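Local coordinates for D-hydantoinase (Ralstonia pickettii, PDB 1NFG), which probably catalyses the stereospecific hydrolysis of the cyclic amide bond of D-hydantoin derivatives, using two zinc ions per subunit, at residues Val297-Leu302 and Gly354-Thr359; Tyr265-Lys270 and Val347-Asn352; Met156-Asp161 and Asn184-Asp189. All blocks are in the same frame, centred on the assembly; numbering follows the deposited sequence.

Overall arrangement
All three contacts belong to the metal-dependent amidohydrolase (TIM-barrel) part of the chain. Contact 3 is complete before the others begin; contacts 1 and 2 then alternate along the sequence, with 265-270 followed by 297-302, 347-352 and 354-359. Those two, with centres about 10 Å apart, form one continuous packed region, touching where Ile356 N meets Gly350 O and Leu298 packs on Leu266. Together they tie helix 292-303 and the loop after strand 257-262 to helices 343-352 and 358-372. Contact 3 joins the loop leading into helix 161-174 to the start of helix 185-197. It is separate, about 32 Å from contact 1 and 29 Å from contact 2 (centres), near the probable substrate-binding residue Tyr153 and at an interface with the third subunit.

Contact 1 of 3, residues Val297-Leu302 and Gly354-Thr359; sequences VLWNAL and GRISLT
Arg355 lays its guanidinium flat on the indole of Trp299, joining helix 292-303 of the TIM barrel to the turn that leads into helix 358-372. The two planes differ by 2° and their centres are 4.0 Å apart, a parallel, offset cation-pi stack. The charge sits toward the pyrrole side of the indole, with CZ 3.5 Å from Trp299 CD1. Closer to the backbone, Arg355 CD lies over the same five-membered ring, 3.4 Å from Trp299 CG, and makes a CH-pi contact. The methylene chain and the guanidinium thus share the indole, and Arg355 CB reaches back toward the six-membered part. A bend at chi2 (-88°) turns the outer arm of the arginine so that it crosses the tryptophan side chain at about a right angle. NH1 and Trp299 NE1 are both donors and do not pair; weak, long ion pairs link NH1 to Glu353 and NH2 to Asp296.

Ile356 supplies the apolar half of the contact. Its CB meets the indole obliquely, 4.3 Å from Trp299 CZ3, while CG1, anti to the backbone N (chi1 -151°), carries the terminal methyl toward Leu302. Leu364 of helix 358-372 touches both Leu302 and Ile356, extending this apolar patch. At the far end of the isoleucine, CD1 lies 3.8 Å from Leu302 CB.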
loop_
_atom_site.group_PDB
_atom_site.type_symbol
_atom_site.label_atom_id
_atom_site.label_comp_id
_atom_site.label_asym_id
_atom_site.label_seq_id
_atom_site.Cartn_x
_atom_site.Cartn_y
_atom_site.Cartn_z
ATOM N N VAL A 297 9.219 -5.932 13.081
ATOM C CA VAL A 297 9.236 -5.207 11.827
ATOM C C VAL A 297 10.652 -4.769 11.481
ATOM O O VAL A 297 11.124 -4.998 10.368
ATOM C CB VAL A 297 8.320 -3.962 11.899
ATOM C CG1 VAL A 297 8.627 -3.010 10.754
ATOM C CG2 VAL A 297 6.869 -4.395 11.836
ATOM N N LEU A 298 11.323 -4.146 12.448
ATOM C CA LEU A 298 12.682 -3.648 12.256
ATOM C C LEU A 298 13.690 -4.773 11.998
ATOM O O LEU A 298 14.492 -4.694 11.055
ATOM C CB LEU A 298 13.109 -2.809 13.469
ATOM C CG LEU A 298 12.331 -1.500 13.671
ATOM C CD1 LEU A 298 12.696 -0.888 15.013
ATOM C CD2 LEU A 298 12.622 -0.530 12.524
ATOM N N TRP A 299 13.658 -5.813 12.826
ATOM C CA TRP A 299 14.565 -6.935 12.622
ATOM C C TRP A 299 14.342 -7.546 11.237
ATOM O O TRP A 299 15.308 -7.890 10.561
ATOM C CB TRP A 299 14.371 -8.006 13.694
ATOM C CG TRP A 299 15.083 -7.731 15.008
ATOM C CD1 TRP A 299 14.501 -7.526 16.229
ATOM C CD2 TRP A 299 16.504 -7.706 15.235
ATOM N NE1 TRP A 299 15.467 -7.384 17.199
ATOM C CE2 TRP A 299 16.704 -7.492 16.616
ATOM C CE3 TRP A 299 17.625 -7.850 14.406
ATOM C CZ2 TRP A 299 17.980 -7.418 17.188
ATOM C CZ3 TRP A 299 18.897 -7.776 14.978
ATOM C CH2 TRP A 299 19.059 -7.563 16.354
ATOM N N ASN A 300 13.084 -7.678 10.806
ATOM C CA ASN A 300 12.810 -8.241 9.485
ATOM C C ASN A 300 13.396 -7.335 8.430
ATOM O O ASN A 300 13.984 -7.803 7.456
ATOM C CB ASN A 300 11.307 -8.406 9.220
ATOM C CG ASN A 300 10.690 -9.562 10.005
ATOM O OD1 ASN A 300 11.354 -10.568 10.282
ATOM N ND2 ASN A 300 9.409 -9.428 10.354
ATOM N N ALA A 301 13.239 -6.030 8.626
ATOM C CA ALA A 301 13.765 -5.061 7.679
ATOM C C ALA A 301 15.280 -5.198 7.616
ATOM O O ALA A 301 15.873 -5.103 6.542
ATOM C CB ALA A 301 13.375 -3.660 8.095
ATOM N N LEU A 302 15.906 -5.419 8.772
ATOM C CA LEU A 302 17.359 -5.589 8.831
ATOM C C LEU A 302 17.749 -6.802 7.994
ATOM O O LEU A 302 18.582 -6.703 7.097
ATOM C CB LEU A 302 17.820 -5.810 10.274
ATOM C CG LEU A 302 18.480 -4.702 11.112
ATOM C CD1 LEU A 302 18.574 -3.405 10.335
ATOM C CD2 LEU A 302 17.699 -4.521 12.403
ATOM N N GLY A 354 19.086 -16.017 15.242
ATOM C CA GLY A 354 18.685 -16.174 13.857
ATOM C C GLY A 354 17.980 -14.986 13.238
ATOM O O GLY A 354 17.596 -15.035 12.069
ATOM N N ARG A 355 17.804 -13.921 14.014
ATOM C CA ARG A 355 17.156 -12.711 13.523
ATOM C C ARG A 355 17.963 -12.145 12.356
ATOM O O ARG A 355 17.410 -11.698 11.350
ATOM C CB ARG A 355 17.081 -11.675 14.647
ATOM C CG ARG A 355 15.909 -11.826 15.605
ATOM C CD ARG A 355 14.700 -11.059 15.059
ATOM N NE ARG A 355 13.573 -10.946 15.987
ATOM C CZ ARG A 355 13.686 -10.793 17.305
ATOM N NH1 ARG A 355 14.886 -10.746 17.880
ATOM N NH2 ARG A 355 12.593 -10.668 18.049
ATOM N N ILE A 356 19.284 -12.190 12.493
ATOM C CA ILE A 356 20.181 -11.654 11.479
ATOM C C ILE A 356 21.371 -12.608 11.327
ATOM O O ILE A 356 21.698 -13.341 12.264
ATOM C CB ILE A 356 20.631 -10.203 11.904
ATOM C CG1 ILE A 356 20.914 -9.384 10.667
ATOM C CG2 ILE A 356 21.837 -10.219 12.836
ATOM C CD1 ILE A 356 19.656 -9.060 9.906
ATOM N N SER A 357 22.012 -12.629 10.162
ATOM C CA SER A 357 23.144 -13.539 9.979
ATOM C C SER A 357 24.451 -12.990 10.558
ATOM O O SER A 357 24.558 -11.803 10.854
ATOM C CB SER A 357 23.346 -13.860 8.496
ATOM O OG SER A 357 24.093 -12.854 7.838
ATOM N N LEU A 358 25.444 -13.863 10.710
ATOM C CA LEU A 358 26.745 -13.474 11.250
ATOM C C LEU A 358 27.398 -12.459 10.326
ATOM O O LEU A 358 28.018 -11.487 10.756
ATOM C CB LEU A 358 27.654 -14.694 11.360
ATOM C CG LEU A 358 29.078 -14.434 11.854
ATOM C CD1 LEU A 358 29.061 -14.090 13.340
ATOM C CD2 LEU A 358 29.922 -15.671 11.612
ATOM N N THR A 359 27.237 -12.706 9.038
ATOM C CA THR A 359 27.806 -11.859 8.019
ATOM C C THR A 359 27.096 -10.503 7.925
ATOM O O THR A 359 27.728 -9.489 7.618
ATOM C CB THR A 359 27.789 -12.626 6.672
ATOM O OG1 THR A 359 29.133 -12.761 6.201
ATOM C CG2 THR A 359 26.930 -11.924 5.628
#

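Contact 2 of 3, residues Tyr265-Lys270 and Val347-Asn352; sequences YLYLTK and VYQGVN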
loop_
_atom_site.group_PDB
_atom_site.type_symbol
_atom_site.label_atom_id
_atom_site.label_comp_id
_atom_site.label_asym_id
_atom_site.label_seq_id
_atom_site.Cartn_x
_atom_site.Cartn_y
_atom_site.Cartn_z
ATOM N N TYR A 265 15.778 0.567 19.754
ATOM C CA TYR A 265 14.510 0.412 19.058
ATOM C C TYR A 265 14.259 -1.045 18.677
ATOM O O TYR A 265 13.230 -1.374 18.086
ATOM C CB TYR A 265 14.478 1.311 17.825
ATOM C CG TYR A 265 14.478 2.772 18.199
ATOM C CD1 TYR A 265 13.456 3.309 18.985
ATOM C CD2 TYR A 265 15.515 3.616 17.799
ATOM C CE1 TYR A 265 13.467 4.644 19.365
ATOM C CE2 TYR A 265 15.535 4.957 18.173
ATOM C CZ TYR A 265 14.508 5.465 18.956
ATOM O OH TYR A 265 14.523 6.794 19.322
ATOM N N LEU A 266 15.204 -1.915 19.026
ATOM C CA LEU A 266 15.082 -3.342 18.751
ATOM C C LEU A 266 14.887 -4.086 20.070
ATOM O O LEU A 266 14.724 -5.305 20.084
ATOM C CB LEU A 266 16.354 -3.876 18.086
ATOM C CG LEU A 266 16.837 -3.277 16.768
ATOM C CD1 LEU A 266 18.190 -3.869 16.433
ATOM C CD2 LEU A 266 15.837 -3.563 15.657
ATOM N N TYR A 267 14.886 -3.349 21.175
ATOM C CA TYR A 267 14.779 -3.977 22.479
ATOM C C TYR A 267 13.856 -3.328 23.490
ATOM O O TYR A 267 13.301 -4.014 24.346
ATOM C CB TYR A 267 16.177 -4.075 23.098
ATOM C CG TYR A 267 17.087 -5.066 22.412
ATOM C CD1 TYR A 267 16.991 -6.426 22.688
ATOM C CD2 TYR A 267 18.032 -4.648 21.475
ATOM C CE1 TYR A 267 17.808 -7.348 22.058
ATOM C CE2 TYR A 267 18.856 -5.565 20.833
ATOM C CZ TYR A 267 18.737 -6.917 21.132
ATOM O OH TYR A 267 19.541 -7.848 20.507
ATOM N N LEU A 268 13.695 -2.014 23.417
ATOM C CA LEU A 268 12.861 -1.326 24.392
ATOM C C LEU A 268 11.470 -0.988 23.881
ATOM O O LEU A 268 11.244 -0.882 22.677
ATOM C CB LEU A 268 13.583 -0.063 24.869
ATOM C CG LEU A 268 15.040 -0.312 25.293
ATOM C CD1 LEU A 268 15.641 0.971 25.822
ATOM C CD2 LEU A 268 15.105 -1.395 26.359
ATOM N N THR A 269 10.532 -0.824 24.806
ATOM C CA THR A 269 9.153 -0.500 24.442
ATOM C C THR A 269 8.640 0.619 25.328
ATOM O O THR A 269 9.167 0.842 26.417
ATOM C CB THR A 269 8.226 -1.695 24.636
ATOM O OG1 THR A 269 8.125 -1.984 26.037
ATOM C CG2 THR A 269 8.768 -2.910 23.902
ATOM N N LYS A 270 7.593 1.302 24.873
ATOM C CA LYS A 270 7.036 2.403 25.638
ATOM C C LYS A 270 6.649 1.970 27.045
ATOM O O LYS A 270 6.592 2.795 27.949
ATOM C CB LYS A 270 5.832 3.013 24.917
ATOM C CG LYS A 270 4.605 2.148 24.891
ATOM C CD LYS A 270 3.427 2.906 24.308
ATOM C CE LYS A 270 2.152 2.086 24.399
ATOM N NZ LYS A 270 0.996 2.837 23.839
ATOM N N VAL A 347 23.437 -5.833 19.161
ATOM C CA VAL A 347 23.089 -6.176 17.792
ATOM C C VAL A 347 23.506 -7.616 17.514
ATOM O O VAL A 347 22.795 -8.355 16.825
ATOM C CB VAL A 347 23.785 -5.235 16.783
ATOM C CG1 VAL A 347 23.607 -5.757 15.361
ATOM C CG2 VAL A 347 23.213 -3.825 16.910
ATOM N N TYR A 348 24.654 -8.014 18.065
ATOM C CA TYR A 348 25.175 -9.364 17.877
ATOM C C TYR A 348 24.224 -10.438 18.410
ATOM O O TYR A 348 24.191 -11.557 17.893
ATOM C CB TYR A 348 26.539 -9.521 18.559
ATOM C CG TYR A 348 27.167 -10.889 18.343
ATOM C CD1 TYR A 348 27.773 -11.216 17.126
ATOM C CD2 TYR A 348 27.090 -11.877 19.328
ATOM C CE1 TYR A 348 28.281 -12.494 16.891
ATOM C CE2 TYR A 348 27.591 -13.153 19.102
ATOM C CZ TYR A 348 28.180 -13.456 17.882
ATOM O OH TYR A 348 28.637 -14.727 17.641
ATOM N N GLN A 349 23.456 -10.115 19.443
ATOM C CA GLN A 349 22.532 -11.101 19.986
ATOM C C GLN A 349 21.537 -11.514 18.904
ATOM O O GLN A 349 20.940 -12.584 18.970
ATOM C CB GLN A 349 21.790 -10.534 21.201
ATOM C CG GLN A 349 22.715 -10.107 22.323
ATOM C CD GLN A 349 23.710 -11.191 22.696
ATOM O OE1 GLN A 349 23.339 -12.235 23.236
ATOM N NE2 GLN A 349 24.986 -10.951 22.397
ATOM N N GLY A 350 21.375 -10.657 17.904
ATOM C CA GLY A 350 20.456 -10.954 16.827
ATOM C C GLY A 350 20.952 -12.097 15.964
ATOM O O GLY A 350 20.156 -12.807 15.345
ATOM N N VAL A 351 22.267 -12.280 15.905
ATOM C CA VAL A 351 22.796 -13.368 15.102
ATOM C C VAL A 351 22.603 -14.639 15.917
ATOM O O VAL A 351 22.396 -15.714 15.364
ATOM C CB VAL A 351 24.307 -13.156 14.720
ATOM C CG1 VAL A 351 24.691 -11.699 14.885
ATOM C CG2 VAL A 351 25.204 -14.059 15.524
ATOM N N ASN A 352 22.642 -14.505 17.237
ATOM C CA ASN A 352 22.445 -15.652 18.113
ATOM C C ASN A 352 21.033 -16.206 17.966
ATOM O O ASN A 352 20.818 -17.409 18.065
ATOM C CB ASN A 352 22.654 -15.259 19.576
ATOM C CG ASN A 352 24.110 -15.213 19.970
ATOM O OD1 ASN A 352 24.455 -14.732 21.057
ATOM N ND2 ASN A 352 24.978 -15.721 19.099
#
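Tyr267, in the loop after barrel strand 257-262, meets Gln349 of helix 343-352 through van der Waals contact. The phenol oxygen is the atom that arrives: Tyr267 OH lies 3.6 Å from Gln349 CB. The two side chains cross at about a right angle, and the glutamine meets the tyrosine with its first methylene, not with its amide. A bend at chi2 (-51°) leads that amide away from the phenol. Behind the tyrosine, the loop is backed by helix 292-303, where Leu266 and Tyr267 both pack on Trp299.

Hydrogen bonding is directed outside the pair. Tyr267 OH bonds to the carbonyl oxygen of Met346, one residue before 347-352, which anchors the phenol on the backbone of helix 343-352. Gln349 OE1 accepts from Lys421 N, linking the helix to strand 419-429, while NE2 bonds to Met345 O of its own helix and fixes the amide's rotation.

On the helix side, Gly350 N stands 4.2 Å from Tyr267 OH but pairs instead with Val347 O at 2.9 Å, an i to i-3 bond of 3-10 type where the helix is kinked.

The chemistry implies a division of labour: the phenol fixes the loop to the helix through a main-chain carbonyl, while the glutamine gives the phenol an aliphatic neighbour and shares its polar end between the strand, through OE1, and its own helix, through NE2.

Contact 3 of 3, residues Met156-Asp161 and Asn184-Asp189; sequences MNMIDD and NGDAAD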
loop_
_atom_site.group_PDB
_atom_site.type_symbol
_atom_site.label_atom_id
_atom_site.label_comp_id
_atom_site.label_asym_id
_atom_site.label_seq_id
_atom_site.Cartn_x
_atom_site.Cartn_y
_atom_site.Cartn_z
ATOM N N MET A 156 14.743 25.370 19.366
ATOM C CA MET A 156 15.940 24.705 19.854
ATOM C C MET A 156 16.710 24.133 18.669
ATOM O O MET A 156 17.851 24.510 18.435
ATOM C CB MET A 156 15.569 23.599 20.840
ATOM C CG MET A 156 16.737 23.111 21.683
ATOM S SD MET A 156 16.328 21.724 22.788
ATOM C CE MET A 156 17.065 20.318 21.873
ATOM N N ASN A 157 16.078 23.240 17.911
ATOM C CA ASN A 157 16.721 22.627 16.750
ATOM C C ASN A 157 15.882 22.723 15.481
ATOM O O ASN A 157 16.420 22.740 14.376
ATOM C CB ASN A 157 16.996 21.146 17.009
ATOM C CG ASN A 157 18.181 20.913 17.919
ATOM O OD1 ASN A 157 18.209 21.370 19.062
ATOM N ND2 ASN A 157 19.170 20.182 17.417
ATOM N N MET A 158 14.564 22.785 15.646
ATOM C CA MET A 158 13.640 22.810 14.519
ATOM C C MET A 158 13.842 23.860 13.434
ATOM O O MET A 158 13.988 25.049 13.708
ATOM C CB MET A 158 12.189 22.901 15.022
ATOM C CG MET A 158 11.145 22.740 13.901
ATOM S SD MET A 158 9.388 22.759 14.406
ATOM C CE MET A 158 9.494 22.042 16.038
ATOM N N ILE A 159 13.839 23.389 12.192
ATOM C CA ILE A 159 13.950 24.241 11.022
ATOM C C ILE A 159 12.713 23.895 10.186
ATOM O O ILE A 159 11.983 22.967 10.529
ATOM C CB ILE A 159 15.261 23.972 10.242
ATOM C CG1 ILE A 159 15.396 22.484 9.888
ATOM C CG2 ILE A 159 16.449 24.423 11.083
ATOM C CD1 ILE A 159 14.749 22.092 8.578
ATOM N N ASP A 160 12.468 24.619 9.103
ATOM C CA ASP A 160 11.277 24.374 8.296
ATOM C C ASP A 160 11.554 23.769 6.923
ATOM O O ASP A 160 12.703 23.555 6.552
ATOM C CB ASP A 160 10.514 25.688 8.125
ATOM C CG ASP A 160 11.379 26.786 7.528
ATOM O OD1 ASP A 160 11.884 26.610 6.400
ATOM O OD2 ASP A 160 11.562 27.828 8.185
ATOM N N ASP A 161 10.489 23.514 6.166
ATOM C CA ASP A 161 10.616 22.931 4.839
ATOM C C ASP A 161 11.476 23.811 3.938
ATOM O O ASP A 161 12.226 23.302 3.097
ATOM C CB ASP A 161 9.233 22.715 4.193
ATOM C CG ASP A 161 8.338 21.771 4.999
ATOM O OD1 ASP A 161 8.835 21.084 5.924
ATOM O OD2 ASP A 161 7.127 21.711 4.700
ATOM N N ASN A 184 7.015 15.470 13.569
ATOM C CA ASN A 184 6.311 16.722 13.377
ATOM C C ASN A 184 6.287 17.383 14.749
ATOM O O ASN A 184 5.481 17.024 15.621
ATOM C CB ASN A 184 4.898 16.495 12.864
ATOM C CG ASN A 184 4.165 17.795 12.627
ATOM O OD1 ASN A 184 3.923 18.557 13.570
ATOM N ND2 ASN A 184 3.818 18.069 11.367
ATOM N N GLY A 185 7.203 18.336 14.926
ATOM C CA GLY A 185 7.345 19.043 16.186
ATOM C C GLY A 185 6.092 19.713 16.696
ATOM O O GLY A 185 5.771 19.624 17.881
ATOM N N ASP A 186 5.381 20.386 15.803
ATOM C CA ASP A 186 4.162 21.062 16.192
ATOM C C ASP A 186 3.138 20.055 16.682
ATOM O O ASP A 186 2.496 20.272 17.711
ATOM C CB ASP A 186 3.628 21.873 15.019
ATOM C CG ASP A 186 4.639 22.889 14.530
ATOM O OD1 ASP A 186 5.289 23.520 15.394
ATOM O OD2 ASP A 186 4.782 23.058 13.299
ATOM N N ALA A 187 2.995 18.944 15.968
ATOM C CA ALA A 187 2.044 17.930 16.394
ATOM C C ALA A 187 2.432 17.484 17.798
ATOM O O ALA A 187 1.579 17.369 18.677
ATOM C CB ALA A 187 2.061 16.749 15.440
ATOM N N ALA A 188 3.721 17.244 18.013
ATOM C CA ALA A 188 4.187 16.819 19.330
ATOM C C ALA A 188 3.869 17.879 20.389
ATOM O O ALA A 188 3.300 17.566 21.435
ATOM C CB ALA A 188 5.681 16.547 19.297
ATOM N N ASP A 189 4.234 19.128 20.120
ATOM C CA ASP A 189 3.970 20.203 21.066
ATOM C C ASP A 189 2.507 20.234 21.470
ATOM O O ASP A 189 2.190 20.329 22.657
ATOM C CB ASP A 189 4.366 21.556 20.482
ATOM C CG ASP A 189 5.866 21.735 20.416
ATOM O OD1 ASP A 189 6.554 21.246 21.344
ATOM O OD2 ASP A 189 6.352 22.369 19.449
#
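Met158 bridges the loop 156-161 and the first turn of helix 185-197, where its terminal methyl meets Gly185. Asn157, just before it, packs on Leu126 and Phe150. The chain of Met158 then runs out extended, with CG anti to the backbone N (chi1 -172°), and turns at its last torsion to put CE 3.7 Å from Gly185 CA. A glycine presents bare backbone here, and the methyl packs on it from the side where a side chain would project. The sulfur passes Asp186 more loosely, with Met158 SD 4.3 Å from Asp186 OD1; that oxygen forms a salt bridge with Arg154.

Ile159 follows, bonded through its backbone to Phe150 and packed on Val149. Asp160 is the N-cap of helix 161-174, OD1 accepting from Thr163 N. At the end of the segment, Asp161 forms a salt bridge with Arg221 through OD1, and its OD2 accepts a hydrogen bond from Asn184 ND2 of the third subunit.

Within the same chain, Asn184 N-caps helix 185-197: OD1 accepts from Ala187 N at 2.6 Å in a fairly straight bond (160°), the donor tilted 22° from the carbonyl plane. Each segment thus carries the N-cap of a helix.

Met158 is near Tyr153, a probable substrate-binding residue. Strand 178-180, the zinc ligand His181 and helix 185-197 follow one another as in the beta-alpha units of a TIM barrel, whose metal ligands in this superfamily lie at the C-terminal ends of the strands; the Met158 loop packs beside this unit.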